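Side-chain contacts in alanine racemase (Oenococcus oeni PSU-1, PDB 3HUR), which belongs to the alanine racemase family, joining an N-terminal TIM-barrel domain to a C-terminal domain built largely of beta strands: residues A[284-289]-A[333-338]; A[295-300]-A[344-349]; A[301-306]-A[321-326]. All coordinates share one frame; numbering follows the deposited sequence.

Interaction 1. Residues A[284-289]-A[333-338]; sequences ATLPFG and TRVTLI
The ring of Phe288 takes Leu337 over one of its faces. CD1 of Leu337 sits 4.2 Å from the centroid of the Phe288 ring and 27° off its normal, which fits a CH-pi contact over the face. Both methyls of Leu337 reach the far end of the ring: CD1 is 3.9 Å from Phe288 CZ, and CD2 is 4.0 Å from Phe288 CE1. The two side chains come from opposite directions, and the contacts are made by the Leu337 methyls and the Phe288 ring carbons. Phe288 CG lies between its own N and carbonyl carbon (chi1 55°), and this torsion carries the ring over to Leu337. Trp294 meets the same ring with its plane inclined, and Leu295 also packs against Phe288.

Strands 281-286 and 334-339 are not paired with each other; each pairs antiparallel with strand 251-263 in the curled mixed sheet of the C-terminal domain. The separation of 8.3 Å between Leu286 CA and Val335 CA agrees with two backbones bridged by side chains. Here the residues meet tip to tip, branch against branch: Leu286 CD2 is 3.7 Å from Val335 CG2, while Leu286 CD1 lies 3.8 Å from Val335 CG1. Val303 and Ile305 also touch Val335, extending the apolar patch.

Past Leu286 the chain makes an inverse gamma turn centred on Pro287, marked by a weak bond of 2.9 Å from Phe288 N to Leu286 O. Leu286 and Phe288, one on each side of that turn, both direct their side chains at strand 334-339.

Interaction 2. Residues A[295-300]-A[344-349]; sequences LRRMQK and EQITVE
Arg297 is bent at chi3 (67°), and past this bend its guanidinium meets the 344-346 loop; Glu344, with CG anti to its backbone N and the chain extended beyond, lays its carboxylate over that same group. The two planes are 14° apart, and Glu344 CD stands 3.8 Å above the guanidinium plane, displaced toward its rim. This is a stack, and no N-H points at the carboxylate. Arg297 NH1 and Glu344 OE1 are 4.0 Å apart, a long salt bridge that rests on charge alone.

The directed bonds go instead to a backbone oxygen in the plane of the guanidinium. Gln345 O accepts from Arg297 NH2 at 3.0 Å and from Arg297 NH1 at 3.1 Å. The NH2 bond lies in the carbonyl plane, with an N-H...O angle of 146°, whereas NH1 comes from above that plane. The two bonds keep Gln345 O near the guanidinium plane, while the carboxylate of Glu344 lies over a face; together they probably limit how the group can turn. Ile346 CG2 approaches obliquely, 4.0 Å from Arg297 NH1, and a weak further bond runs from NH2 to Thr365 O.

Arg297 closes a 3-10 segment, where Met298 N bonds Leu295 O at 2.9 Å. With both terminal nitrogens of Arg297 on one main-chain carbonyl, this 3-10 turn is joined to the loop before the antiparallel pair of strands 347-353 and 357-364, within the C-terminal domain of the alanine racemase family.

Interaction 3. Residues A[301-306]-A[321-326]; sequences SSVIIN and TMVKLD
Val323 N is hydrogen-bonded to Ala284 O, part of the antiparallel pairing of strands 321-324 and 281-286, which helps place Val323 across from Val303. The contact lies inside the curled mixed sheet of the C-terminal domain: strand 302-305 pairs with 334-339, strand 321-324 with 281-286, and the apolar side chains span the space between. A separation of 8.1 Å between Val303 CA and Val323 CA is evidence of strands facing across a core rather than paired by their backbones.

The two valines cross at a slant. With Val303 CG1 anti to the carbonyl carbon (chi1 -62°), Val303 CG2 falls between N and the carbonyl carbon and reaches both branches of Val323, with CG2 at 3.8 Å and CG1 at 4.2 Å. Ile312 also touches Val303, and Met310 packs on Val323.

Ile305 and Leu325 meet at about a right angle. Leu325 leaves the backbone at an angle to strand 302-305, and its CD2 then turns in to meet Ile305. Ile305 reaches out through an extended chi2 (165°), and its terminal CD1 stops 3.7 Å from Leu325 CD2.

Read from the N terminus, residues 284-289 open interaction 1, and 295-300 then open interaction 2. Residues 301-306 follow at once and open interaction 3, the first to close, at 321-326. Interaction 1 closes next, at 333-338, and interaction 2 last, at 344-349. Interaction 3 is therefore nested in both of the other loops, while interactions 1 and 2 cross. Interactions 1 and 3, with centres about 7 Å apart, share the apolar interior of one curled sheet. Interaction 2, whose centre is about 17 Å from that of interaction 1, ties this part of the C-terminal domain to the loop just before strand 347-353; Gln299 N to Ile338 O joins it to interaction 1.

Interaction 1. Residues A[284-289]-A[333-338]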
loop_
_atom_site.group_PDB
_atom_site.type_symbol
_atom_site.label_atom_id
_atom_site.label_comp_id
_atom_site.label_asym_id
_atom_site.label_seq_id
_atom_site.Cartn_x
_atom_site.Cartn_y
_atom_site.Cartn_z
ATOM N N ALA A 284 23.559 -15.530 8.899
ATOM C CA ALA A 284 23.759 -14.554 7.824
ATOM C C ALA A 284 22.628 -13.512 7.829
ATOM O O ALA A 284 21.446 -13.835 8.071
ATOM C CB ALA A 284 23.857 -15.261 6.492
ATOM N N THR A 285 23.026 -12.270 7.618
ATOM C CA THR A 285 22.124 -11.132 7.367
ATOM C C THR A 285 22.073 -10.815 5.851
ATOM O O THR A 285 23.119 -10.589 5.216
ATOM C CB THR A 285 22.675 -9.875 8.017
ATOM O OG1 THR A 285 22.860 -10.137 9.389
ATOM C CG2 THR A 285 21.748 -8.652 7.829
ATOM N N LEU A 286 20.869 -10.781 5.297
ATOM C CA LEU A 286 20.687 -10.579 3.867
ATOM C C LEU A 286 20.104 -9.186 3.699
ATOM O O LEU A 286 19.272 -8.767 4.493
ATOM C CB LEU A 286 19.742 -11.653 3.282
ATOM C CG LEU A 286 20.047 -13.112 3.636
ATOM C CD1 LEU A 286 19.057 -14.033 2.967
ATOM C CD2 LEU A 286 21.465 -13.551 3.283
ATOM N N PRO A 287 20.532 -8.458 2.677
ATOM C CA PRO A 287 20.136 -7.078 2.627
ATOM C C PRO A 287 18.805 -6.877 1.906
ATOM O O PRO A 287 18.711 -6.086 0.974
ATOM C CB PRO A 287 21.298 -6.435 1.900
ATOM C CG PRO A 287 21.694 -7.489 0.890
ATOM C CD PRO A 287 21.539 -8.768 1.651
ATOM N N PHE A 288 17.778 -7.594 2.343
ATOM C CA PHE A 288 16.429 -7.229 2.013
ATOM C C PHE A 288 15.488 -7.355 3.185
ATOM O O PHE A 288 15.707 -8.106 4.118
ATOM C CB PHE A 288 15.924 -8.075 0.850
ATOM C CG PHE A 288 16.031 -9.543 1.078
ATOM C CD1 PHE A 288 15.028 -10.219 1.703
ATOM C CD2 PHE A 288 17.148 -10.239 0.664
ATOM C CE1 PHE A 288 15.120 -11.568 1.913
ATOM C CE2 PHE A 288 17.239 -11.612 0.847
ATOM C CZ PHE A 288 16.220 -12.267 1.482
ATOM N N GLY A 289 14.385 -6.630 3.086
ATOM C CA GLY A 289 13.303 -6.748 4.050
ATOM C C GLY A 289 12.052 -6.101 3.544
ATOM O O GLY A 289 11.855 -5.975 2.345
ATOM N N THR A 333 28.227 -14.499 -0.899
ATOM C CA THR A 333 27.614 -15.738 -1.314
ATOM C C THR A 333 26.177 -15.521 -1.743
ATOM O O THR A 333 25.408 -14.944 -1.007
ATOM C CB THR A 333 27.623 -16.740 -0.151
ATOM O OG1 THR A 333 28.985 -17.076 0.157
ATOM C CG2 THR A 333 26.853 -17.998 -0.487
ATOM N N ARG A 334 25.823 -16.042 -2.922
ATOM C CA ARG A 334 24.523 -15.827 -3.524
ATOM C C ARG A 334 23.419 -16.456 -2.741
ATOM O O ARG A 334 23.602 -17.527 -2.213
ATOM C CB ARG A 334 24.477 -16.423 -4.922
ATOM C CG ARG A 334 23.168 -16.112 -5.663
ATOM C CD ARG A 334 23.281 -16.448 -7.126
ATOM N NE ARG A 334 22.834 -17.814 -7.341
ATOM C CZ ARG A 334 22.799 -18.432 -8.512
ATOM N NH1 ARG A 334 23.226 -17.837 -9.627
ATOM N NH2 ARG A 334 22.338 -19.678 -8.556
ATOM N N VAL A 335 22.274 -15.781 -2.694
ATOM C CA VAL A 335 21.070 -16.315 -2.074
ATOM C C VAL A 335 19.913 -16.226 -3.061
ATOM O O VAL A 335 19.813 -15.269 -3.824
ATOM C CB VAL A 335 20.718 -15.524 -0.845
ATOM C CG1 VAL A 335 19.444 -16.006 -0.275
ATOM C CG2 VAL A 335 21.866 -15.609 0.187
ATOM N N THR A 336 19.071 -17.253 -3.088
ATOM C CA THR A 336 17.927 -17.280 -3.996
ATOM C C THR A 336 16.639 -17.364 -3.180
ATOM O O THR A 336 16.517 -18.154 -2.260
ATOM C CB THR A 336 17.987 -18.445 -4.994
ATOM O OG1 THR A 336 19.192 -18.352 -5.749
ATOM C CG2 THR A 336 16.822 -18.382 -5.962
ATOM N N LEU A 337 15.691 -16.509 -3.521
ATOM C CA LEU A 337 14.436 -16.467 -2.833
ATOM C C LEU A 337 13.515 -17.516 -3.413
ATOM O O LEU A 337 13.675 -17.904 -4.560
ATOM C CB LEU A 337 13.850 -15.058 -2.933
ATOM C CG LEU A 337 14.425 -14.289 -1.740
ATOM C CD1 LEU A 337 15.316 -13.188 -2.161
ATOM C CD2 LEU A 337 13.289 -13.847 -0.800
ATOM N N ILE A 338 12.580 -17.990 -2.583
ATOM C CA ILE A 338 11.600 -18.984 -2.971
ATOM C C ILE A 338 10.224 -18.366 -2.941
ATOM O O ILE A 338 9.830 -17.759 -1.948
ATOM C CB ILE A 338 11.555 -20.185 -1.999
ATOM C CG1 ILE A 338 12.958 -20.804 -1.812
ATOM C CG2 ILE A 338 10.499 -21.224 -2.495
ATOM C CD1 ILE A 338 12.994 -21.861 -0.673
#

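Interaction 2. Residues A[295-300]-A[344-349]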
loop_
_atom_site.group_PDB
_atom_site.type_symbol
_atom_site.label_atom_id
_atom_site.label_comp_id
_atom_site.label_asym_id
_atom_site.label_seq_id
_atom_site.Cartn_x
_atom_site.Cartn_y
_atom_site.Cartn_z
ATOM N N LEU A 295 8.912 -8.593 -1.832
ATOM C CA LEU A 295 9.136 -9.638 -0.816
ATOM C C LEU A 295 7.822 -10.323 -0.497
ATOM O O LEU A 295 7.805 -11.507 -0.120
ATOM C CB LEU A 295 9.780 -9.100 0.479
ATOM C CG LEU A 295 10.194 -10.163 1.496
ATOM C CD1 LEU A 295 11.350 -10.991 0.985
ATOM C CD2 LEU A 295 10.561 -9.538 2.801
ATOM N N ARG A 296 6.722 -9.594 -0.694
ATOM C CA ARG A 296 5.441 -10.141 -0.306
ATOM C C ARG A 296 4.942 -11.233 -1.245
ATOM O O ARG A 296 3.914 -11.814 -0.952
ATOM C CB ARG A 296 4.396 -9.044 -0.005
ATOM C CG ARG A 296 3.622 -8.469 -1.172
ATOM C CD ARG A 296 3.116 -7.028 -0.836
ATOM N NE ARG A 296 3.168 -6.120 -2.013
ATOM C CZ ARG A 296 3.458 -4.804 -1.971
ATOM N NH1 ARG A 296 3.746 -4.184 -0.818
ATOM N NH2 ARG A 296 3.511 -4.097 -3.099
ATOM N N ARG A 297 5.671 -11.578 -2.314
ATOM C CA ARG A 297 5.339 -12.775 -3.064
ATOM C C ARG A 297 6.219 -13.966 -2.720
ATOM O O ARG A 297 6.061 -15.049 -3.326
ATOM C CB ARG A 297 5.366 -12.528 -4.576
ATOM C CG ARG A 297 6.715 -12.503 -5.240
ATOM C CD ARG A 297 6.621 -12.869 -6.720
ATOM N NE ARG A 297 5.895 -11.892 -7.553
ATOM C CZ ARG A 297 5.380 -12.179 -8.759
ATOM N NH1 ARG A 297 5.533 -13.385 -9.276
ATOM N NH2 ARG A 297 4.730 -11.247 -9.470
ATOM N N MET A 298 7.132 -13.787 -1.765
ATOM C CA MET A 298 8.064 -14.840 -1.403
ATOM C C MET A 298 7.719 -15.466 -0.044
ATOM O O MET A 298 7.247 -14.794 0.870
ATOM C CB MET A 298 9.491 -14.308 -1.363
ATOM C CG MET A 298 9.957 -13.583 -2.601
ATOM S SD MET A 298 10.085 -14.543 -4.071
ATOM C CE MET A 298 10.134 -13.100 -5.111
ATOM N N GLN A 299 7.968 -16.756 0.091
ATOM C CA GLN A 299 7.766 -17.404 1.349
ATOM C C GLN A 299 8.864 -16.907 2.272
ATOM O O GLN A 299 10.009 -16.695 1.854
ATOM C CB GLN A 299 7.788 -18.935 1.185
ATOM C CG GLN A 299 9.161 -19.551 0.876
ATOM C CD GLN A 299 9.238 -21.037 1.218
ATOM O OE1 GLN A 299 8.635 -21.894 0.529
ATOM N NE2 GLN A 299 9.975 -21.357 2.291
ATOM N N LYS A 300 8.533 -16.729 3.535
ATOM C CA LYS A 300 9.478 -16.150 4.450
ATOM C C LYS A 300 9.961 -17.129 5.535
ATOM O O LYS A 300 10.351 -16.716 6.630
ATOM C CB LYS A 300 8.877 -14.860 5.008
ATOM C CG LYS A 300 9.033 -13.727 3.993
ATOM C CD LYS A 300 8.127 -12.542 4.267
ATOM C CE LYS A 300 6.673 -12.801 3.865
ATOM N NZ LYS A 300 6.349 -12.239 2.551
ATOM N N GLU A 344 3.501 -18.339 -10.478
ATOM C CA GLU A 344 2.742 -17.090 -10.405
ATOM C C GLU A 344 3.132 -16.174 -11.554
ATOM O O GLU A 344 4.262 -16.159 -11.985
ATOM C CB GLU A 344 2.948 -16.357 -9.040
ATOM C CG GLU A 344 2.215 -14.988 -8.965
ATOM C CD GLU A 344 2.257 -14.301 -7.624
ATOM O OE1 GLU A 344 2.882 -14.827 -6.684
ATOM O OE2 GLU A 344 1.660 -13.202 -7.502
ATOM N N GLN A 345 2.175 -15.399 -12.042
ATOM C CA GLN A 345 2.432 -14.476 -13.149
ATOM C C GLN A 345 3.485 -13.385 -12.768
ATOM O O GLN A 345 3.598 -13.004 -11.629
ATOM C CB GLN A 345 1.156 -13.750 -13.606
ATOM C CG GLN A 345 -0.129 -14.547 -13.643
ATOM C CD GLN A 345 -0.298 -15.385 -14.911
ATOM O OE1 GLN A 345 -1.041 -15.004 -15.828
ATOM N NE2 GLN A 345 0.402 -16.516 -14.966
ATOM N N ILE A 346 4.212 -12.902 -13.776
ATOM C CA ILE A 346 5.148 -11.821 -13.597
ATOM C C ILE A 346 4.712 -10.592 -14.354
ATOM O O ILE A 346 5.390 -9.583 -14.307
ATOM C CB ILE A 346 6.566 -12.230 -13.923
ATOM C CG1 ILE A 346 6.695 -12.702 -15.373
ATOM C CG2 ILE A 346 7.012 -13.281 -12.967
ATOM C CD1 ILE A 346 8.094 -12.985 -15.806
ATOM N N THR A 347 3.530 -10.658 -14.980
ATOM C CA THR A 347 2.936 -9.498 -15.674
ATOM C C THR A 347 1.473 -9.411 -15.394
ATOM O O THR A 347 0.851 -10.400 -15.074
ATOM C CB THR A 347 3.090 -9.588 -17.201
ATOM O OG1 THR A 347 2.838 -10.922 -17.604
ATOM C CG2 THR A 347 4.482 -9.234 -17.665
ATOM N N VAL A 348 0.931 -8.210 -15.542
ATOM C CA VAL A 348 -0.483 -7.943 -15.460
ATOM C C VAL A 348 -0.837 -7.188 -16.746
ATOM O O VAL A 348 -0.076 -6.361 -17.201
ATOM C CB VAL A 348 -0.886 -7.099 -14.181
ATOM C CG1 VAL A 348 -0.113 -5.753 -14.113
ATOM C CG2 VAL A 348 -2.414 -6.802 -14.108
ATOM N N GLU A 349 -2.006 -7.481 -17.298
ATOM C CA GLU A 349 -2.548 -6.817 -18.470
ATOM C C GLU A 349 -3.859 -6.077 -18.186
ATOM O O GLU A 349 -4.711 -6.584 -17.506
ATOM C CB GLU A 349 -2.832 -7.874 -19.524
ATOM C CG GLU A 349 -3.354 -7.331 -20.856
ATOM C CD GLU A 349 -3.005 -8.256 -22.002
ATOM O OE1 GLU A 349 -2.730 -9.446 -21.713
ATOM O OE2 GLU A 349 -2.955 -7.798 -23.157
#

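Interaction 3. Residues A[301-306]-A[321-326]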
loop_
_atom_site.group_PDB
_atom_site.type_symbol
_atom_site.label_atom_id
_atom_site.label_comp_id
_atom_site.label_asym_id
_atom_site.label_seq_id
_atom_site.Cartn_x
_atom_site.Cartn_y
_atom_site.Cartn_z
ATOM N N SER A 301 10.005 -18.415 5.201
ATOM C CA SER A 301 10.611 -19.430 6.078
ATOM C C SER A 301 11.925 -20.017 5.573
ATOM O O SER A 301 12.667 -20.637 6.348
ATOM C CB SER A 301 9.626 -20.574 6.318
ATOM O OG SER A 301 8.961 -20.947 5.128
ATOM N N SER A 302 12.248 -19.821 4.299
ATOM C CA SER A 302 13.450 -20.430 3.737
ATOM C C SER A 302 14.041 -19.703 2.554
ATOM O O SER A 302 13.335 -19.045 1.812
ATOM C CB SER A 302 13.113 -21.836 3.272
ATOM O OG SER A 302 13.353 -22.719 4.321
ATOM N N VAL A 303 15.340 -19.867 2.356
ATOM C CA VAL A 303 15.975 -19.374 1.139
ATOM C C VAL A 303 16.893 -20.473 0.653
ATOM O O VAL A 303 17.155 -21.425 1.398
ATOM C CB VAL A 303 16.760 -18.077 1.410
ATOM C CG1 VAL A 303 15.830 -16.975 1.881
ATOM C CG2 VAL A 303 17.833 -18.313 2.451
ATOM N N ILE A 304 17.377 -20.354 -0.579
ATOM C CA ILE A 304 18.339 -21.296 -1.106
ATOM C C ILE A 304 19.727 -20.699 -1.165
ATOM O O ILE A 304 19.959 -19.665 -1.786
ATOM C CB ILE A 304 17.960 -21.758 -2.530
ATOM C CG1 ILE A 304 16.660 -22.560 -2.510
ATOM C CG2 ILE A 304 19.086 -22.569 -3.166
ATOM C CD1 ILE A 304 15.851 -22.429 -3.824
ATOM N N ILE A 305 20.652 -21.390 -0.524
ATOM C CA ILE A 305 22.054 -21.055 -0.579
ATOM C C ILE A 305 22.796 -22.331 -0.899
ATOM O O ILE A 305 22.632 -23.351 -0.208
ATOM C CB ILE A 305 22.558 -20.529 0.773
ATOM C CG1 ILE A 305 21.960 -19.164 1.079
ATOM C CG2 ILE A 305 24.044 -20.379 0.753
ATOM C CD1 ILE A 305 22.109 -18.741 2.514
ATOM N N ASN A 306 23.603 -22.281 -1.954
ATOM C CA ASN A 306 24.440 -23.427 -2.310
ATOM C C ASN A 306 23.623 -24.671 -2.626
ATOM O O ASN A 306 23.927 -25.771 -2.146
ATOM C CB ASN A 306 25.399 -23.748 -1.165
ATOM C CG ASN A 306 26.744 -24.212 -1.662
ATOM O OD1 ASN A 306 27.590 -23.395 -2.015
ATOM N ND2 ASN A 306 26.957 -25.510 -1.684
ATOM N N THR A 321 17.146 -9.446 6.668
ATOM C CA THR A 321 16.557 -10.720 6.881
ATOM C C THR A 321 17.694 -11.616 7.363
ATOM O O THR A 321 18.824 -11.535 6.830
ATOM C CB THR A 321 15.973 -11.244 5.555
ATOM O OG1 THR A 321 14.895 -10.390 5.158
ATOM C CG2 THR A 321 15.458 -12.622 5.701
ATOM N N MET A 322 17.434 -12.441 8.372
ATOM C CA MET A 322 18.507 -13.289 8.932
ATOM C C MET A 322 18.295 -14.771 8.600
ATOM O O MET A 322 17.176 -15.224 8.542
ATOM C CB MET A 322 18.625 -13.057 10.427
ATOM C CG MET A 322 19.395 -11.787 10.821
ATOM S SD MET A 322 19.400 -11.608 12.631
ATOM C CE MET A 322 17.731 -11.851 13.029
ATOM N N VAL A 323 19.383 -15.494 8.341
ATOM C CA VAL A 323 19.317 -16.932 8.054
ATOM C C VAL A 323 20.352 -17.762 8.817
ATOM O O VAL A 323 21.540 -17.460 8.828
ATOM C CB VAL A 323 19.485 -17.186 6.525
ATOM C CG1 VAL A 323 19.601 -18.673 6.215
ATOM C CG2 VAL A 323 18.317 -16.573 5.765
ATOM N N LYS A 324 19.889 -18.842 9.432
ATOM C CA LYS A 324 20.783 -19.818 10.065
ATOM C C LYS A 324 21.419 -20.657 8.997
ATOM O O LYS A 324 20.718 -21.356 8.301
ATOM C CB LYS A 324 20.013 -20.742 11.029
ATOM C CG LYS A 324 20.923 -21.714 11.838
ATOM C CD LYS A 324 20.125 -22.731 12.667
ATOM C CE LYS A 324 21.099 -23.769 13.327
ATOM N NZ LYS A 324 20.443 -24.774 14.273
ATOM N N LEU A 325 22.746 -20.605 8.901
ATOM C CA LEU A 325 23.519 -21.345 7.892
ATOM C C LEU A 325 23.977 -22.717 8.424
ATOM O O LEU A 325 24.089 -22.916 9.632
ATOM C CB LEU A 325 24.751 -20.538 7.499
ATOM C CG LEU A 325 24.554 -19.052 7.157
ATOM C CD1 LEU A 325 25.894 -18.276 7.119
ATOM C CD2 LEU A 325 23.785 -18.911 5.843
ATOM N N ASP A 326 24.274 -23.653 7.528
ATOM C CA ASP A 326 24.642 -25.006 7.967
ATOM C C ASP A 326 26.129 -25.054 8.314
ATOM O O ASP A 326 26.541 -25.737 9.251
ATOM C CB ASP A 326 24.146 -26.138 7.007
ATOM C CG ASP A 326 24.674 -26.026 5.563
ATOM O OD1 ASP A 326 25.372 -25.039 5.221
ATOM O OD2 ASP A 326 24.372 -26.958 4.752
#